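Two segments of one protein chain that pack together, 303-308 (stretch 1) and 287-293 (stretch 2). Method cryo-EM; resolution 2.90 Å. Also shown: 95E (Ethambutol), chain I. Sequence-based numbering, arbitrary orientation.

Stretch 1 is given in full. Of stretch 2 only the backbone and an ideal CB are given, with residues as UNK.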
# COMPACT_ATOMS: atom_id res chain seq x y z
N ALA B 303 -17.38 8.83 -25.49
CA ALA B 303 -16.67 9.56 -24.45
C ALA B 303 -16.37 8.66 -23.26
O ALA B 303 -16.92 7.57 -23.11
CB ALA B 303 -17.50 10.75 -23.98
N ASN B 304 -15.46 9.13 -22.41
CA ASN B 304 -15.26 8.57 -21.08
C ASN B 304 -16.26 9.26 -20.16
O ASN B 304 -16.17 10.47 -19.93
CB ASN B 304 -13.83 8.76 -20.60
CG ASN B 304 -13.43 7.75 -19.56
OD1 ASN B 304 -13.84 7.83 -18.40
ND2 ASN B 304 -12.61 6.79 -19.95
N TYR B 305 -17.22 8.50 -19.65
CA TYR B 305 -18.41 9.11 -19.06
C TYR B 305 -18.13 9.71 -17.69
O TYR B 305 -18.63 10.79 -17.37
CB TYR B 305 -19.52 8.06 -18.98
CG TYR B 305 -20.87 8.61 -18.59
CD1 TYR B 305 -21.46 9.65 -19.30
CD2 TYR B 305 -21.56 8.09 -17.51
CE1 TYR B 305 -22.69 10.15 -18.94
CE2 TYR B 305 -22.79 8.58 -17.14
CZ TYR B 305 -23.35 9.61 -17.86
OH TYR B 305 -24.58 10.10 -17.50
N PHE B 306 -17.33 9.03 -16.87
CA PHE B 306 -17.26 9.32 -15.45
C PHE B 306 -16.07 10.19 -15.04
O PHE B 306 -15.96 10.53 -13.86
CB PHE B 306 -17.21 8.01 -14.65
CG PHE B 306 -18.42 7.14 -14.85
CD1 PHE B 306 -19.57 7.37 -14.12
CD2 PHE B 306 -18.39 6.10 -15.75
CE1 PHE B 306 -20.68 6.57 -14.30
CE2 PHE B 306 -19.50 5.30 -15.93
CZ PHE B 306 -20.64 5.53 -15.21
N ARG B 307 -15.20 10.57 -15.97
CA ARG B 307 -13.96 11.22 -15.56
C ARG B 307 -13.32 11.92 -16.75
O ARG B 307 -13.68 11.67 -17.90
CB ARG B 307 -13.00 10.20 -14.94
CG ARG B 307 -11.87 10.76 -14.10
CD ARG B 307 -11.03 9.63 -13.55
NE ARG B 307 -9.73 10.07 -13.04
CZ ARG B 307 -9.47 10.32 -11.77
NH1 ARG B 307 -8.26 10.72 -11.40
NH2 ARG B 307 -10.42 10.18 -10.86
N TRP B 308 -12.39 12.82 -16.44
CA TRP B 308 -11.49 13.44 -17.42
C TRP B 308 -12.21 14.39 -18.37
O TRP B 308 -11.95 14.41 -19.57
CB TRP B 308 -10.72 12.37 -18.21
CG TRP B 308 -9.69 11.68 -17.38
CD1 TRP B 308 -8.76 12.26 -16.58
CD2 TRP B 308 -9.50 10.27 -17.26
NE1 TRP B 308 -8.00 11.30 -15.97
CE2 TRP B 308 -8.43 10.07 -16.37
CE3 TRP B 308 -10.13 9.15 -17.82
CZ2 TRP B 308 -7.98 8.80 -16.03
CZ3 TRP B 308 -9.68 7.90 -17.48
CH2 TRP B 308 -8.61 7.73 -16.59
N UNK B 287 -20.44 -2.06 -15.10
CA UNK B 287 -21.29 -0.88 -15.16
C UNK B 287 -20.60 0.29 -15.83
O UNK B 287 -21.22 1.06 -16.55
CB UNK B 287 -21.73 -0.48 -13.75
N UNK B 288 -19.28 0.37 -15.63
CA UNK B 288 -18.46 1.46 -16.22
C UNK B 288 -18.55 1.41 -17.76
O UNK B 288 -18.80 2.46 -18.38
CB UNK B 288 -17.00 1.34 -15.77
N UNK B 289 -18.37 0.22 -18.34
CA UNK B 289 -18.42 0.05 -19.79
C UNK B 289 -19.86 0.10 -20.29
O UNK B 289 -20.12 0.62 -21.38
CB UNK B 289 -17.76 -1.27 -20.20
N UNK B 290 -20.82 -0.41 -19.51
CA UNK B 290 -22.21 -0.36 -19.95
C UNK B 290 -22.70 1.07 -20.06
O UNK B 290 -23.38 1.43 -21.03
CB UNK B 290 -23.10 -1.15 -18.99
N UNK B 291 -22.37 1.92 -19.08
CA UNK B 291 -22.77 3.31 -19.15
C UNK B 291 -21.99 4.06 -20.21
O UNK B 291 -22.52 5.01 -20.81
CB UNK B 291 -22.59 3.98 -17.79
N UNK B 292 -20.74 3.67 -20.47
CA UNK B 292 -20.00 4.28 -21.56
C UNK B 292 -20.63 3.97 -22.91
O UNK B 292 -20.65 4.81 -23.81
CB UNK B 292 -18.55 3.81 -21.54
N UNK B 293 -21.16 2.75 -23.07
CA UNK B 293 -21.70 2.31 -24.34
C UNK B 293 -23.15 2.71 -24.57
O UNK B 293 -23.56 2.86 -25.72
CB UNK B 293 -21.57 0.79 -24.44
C2 95E I . -11.66 3.28 -18.36
O12 95E I . -10.69 -0.49 -10.85
C11 95E I . -10.90 -0.05 -12.17
C10 95E I . -10.92 1.47 -12.19
C13 95E I . -11.75 2.00 -11.03
C14 95E I . -10.90 2.62 -9.93
N9 95E I . -11.54 1.93 -13.42
C8 95E I . -10.78 1.42 -14.55
C7 95E I . -11.05 2.26 -15.80
N6 95E I . -11.82 1.46 -16.74
C3 95E I . -11.46 1.80 -18.10
O1 95E I . -11.63 3.48 -19.74
C4 95E I . -12.35 1.01 -19.06
C5 95E I . -12.28 -0.50 -18.81

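Positions 287 to 293 trace one helix, with the backbone N of position 291 donating to O of position 287 at 2.9 Å. The N of position 292 donates likewise to O of position 288 at 3.1 Å. Stretch 1 packs against it without regular helix or strand, nearest where the CA of Tyr305 lies 5.7 Å from the CA of position 292.

At 287, phi/psi of -64/-34 would admit any helical residue, and nothing of stretch 1 lies within 5.5 Å of the ideal CB. The contact therefore leaves the choice open; the residue is Gly287.

At position 288, CA-to-CB points sideways, with the ideal CB 4.7 Å from Phe306 CE2. From here a narrow space runs between the Phe306 ring on one side and ethambutol on the other, and the Asn304 amide lies at its far end. A leucine or methionine could cover the ring, but a long, flat side chain with a polar tip would also reach the amide. The residue is Tyr288, chi1 t (-162°). Its OH donates a hydrogen bond to Asn304 OD1 at 2.6 Å, the acceptor lying at the ring edge, near its plane. One face receives Phe306, whose CD2 is 3.6 Å from Tyr288 CE1; the planes meet obliquely at 43°, with centroids 4.9 Å apart. Over the opposite face lies N6 of ethambutol, so the ring separates Phe306 from the drug. Tyr288 CE2 comes within 3.5 Å of ligand C2.

Position 289 points away from stretch 1, leaving many side chains possible. It is Ile289, whose CD1 approaches ethambutol C5 at 4.0 Å. Position 290 points sideways into space that stretch 1 leaves empty, so its identity cannot be inferred here; it is Leu290, and its end leads away.

At 291, CA-to-CB points toward stretch 1, and the ideal CB is 3.6 Å from Phe306 CZ and 4.2 Å from Tyr305 CD2. Two rings thus meet the first carbon, which favours a CH2 or methyl there while saying less about what follows. Alanine, leucine, methionine or glutamine would all be reasonable. Gln291 is found: its CB makes both ring contacts, obliquely, and its amide forms no hydrogen bond to stretch 1.

Position 292 points sideways, its ideal CB 4.4 Å from Ala303 O and 5.1 Å from Tyr305 CB. A slim, flexible apolar chain could run along this backbone; leucine is an alternative. Met292, chi1 m and chi2 t, places CG 4.3 Å from Tyr305 CB and SD 4.0 Å from Ala303 O.

Position 293 points away, unconstrained by stretch 1; it is Ala293.

Stretch 2, residues 287-293: GYILQMA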
# COMPACT_ATOMS: atom_id res chain seq x y z
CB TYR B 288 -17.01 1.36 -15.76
CG TYR B 288 -16.19 2.62 -15.93
CD1 TYR B 288 -15.94 3.46 -14.86
CD2 TYR B 288 -15.68 2.97 -17.16
CE1 TYR B 288 -15.19 4.62 -15.01
CE2 TYR B 288 -14.93 4.12 -17.33
CZ TYR B 288 -14.69 4.95 -16.25
OH TYR B 288 -13.95 6.09 -16.41
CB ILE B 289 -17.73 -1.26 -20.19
CG1 ILE B 289 -16.27 -1.24 -19.72
CG2 ILE B 289 -17.80 -1.48 -21.68
CD1 ILE B 289 -15.48 -2.43 -20.16
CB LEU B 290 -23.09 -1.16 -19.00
CG LEU B 290 -24.48 -1.49 -19.55
CD1 LEU B 290 -24.35 -2.36 -20.79
CD2 LEU B 290 -25.33 -2.17 -18.50
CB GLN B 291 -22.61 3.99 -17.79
CG GLN B 291 -23.33 3.29 -16.66
CD GLN B 291 -24.79 3.05 -16.97
OE1 GLN B 291 -25.29 1.93 -16.86
NE2 GLN B 291 -25.50 4.11 -17.35
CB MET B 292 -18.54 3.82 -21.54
CG MET B 292 -17.71 4.41 -20.42
SD MET B 292 -15.95 4.40 -20.80
CE MET B 292 -15.83 2.90 -21.77
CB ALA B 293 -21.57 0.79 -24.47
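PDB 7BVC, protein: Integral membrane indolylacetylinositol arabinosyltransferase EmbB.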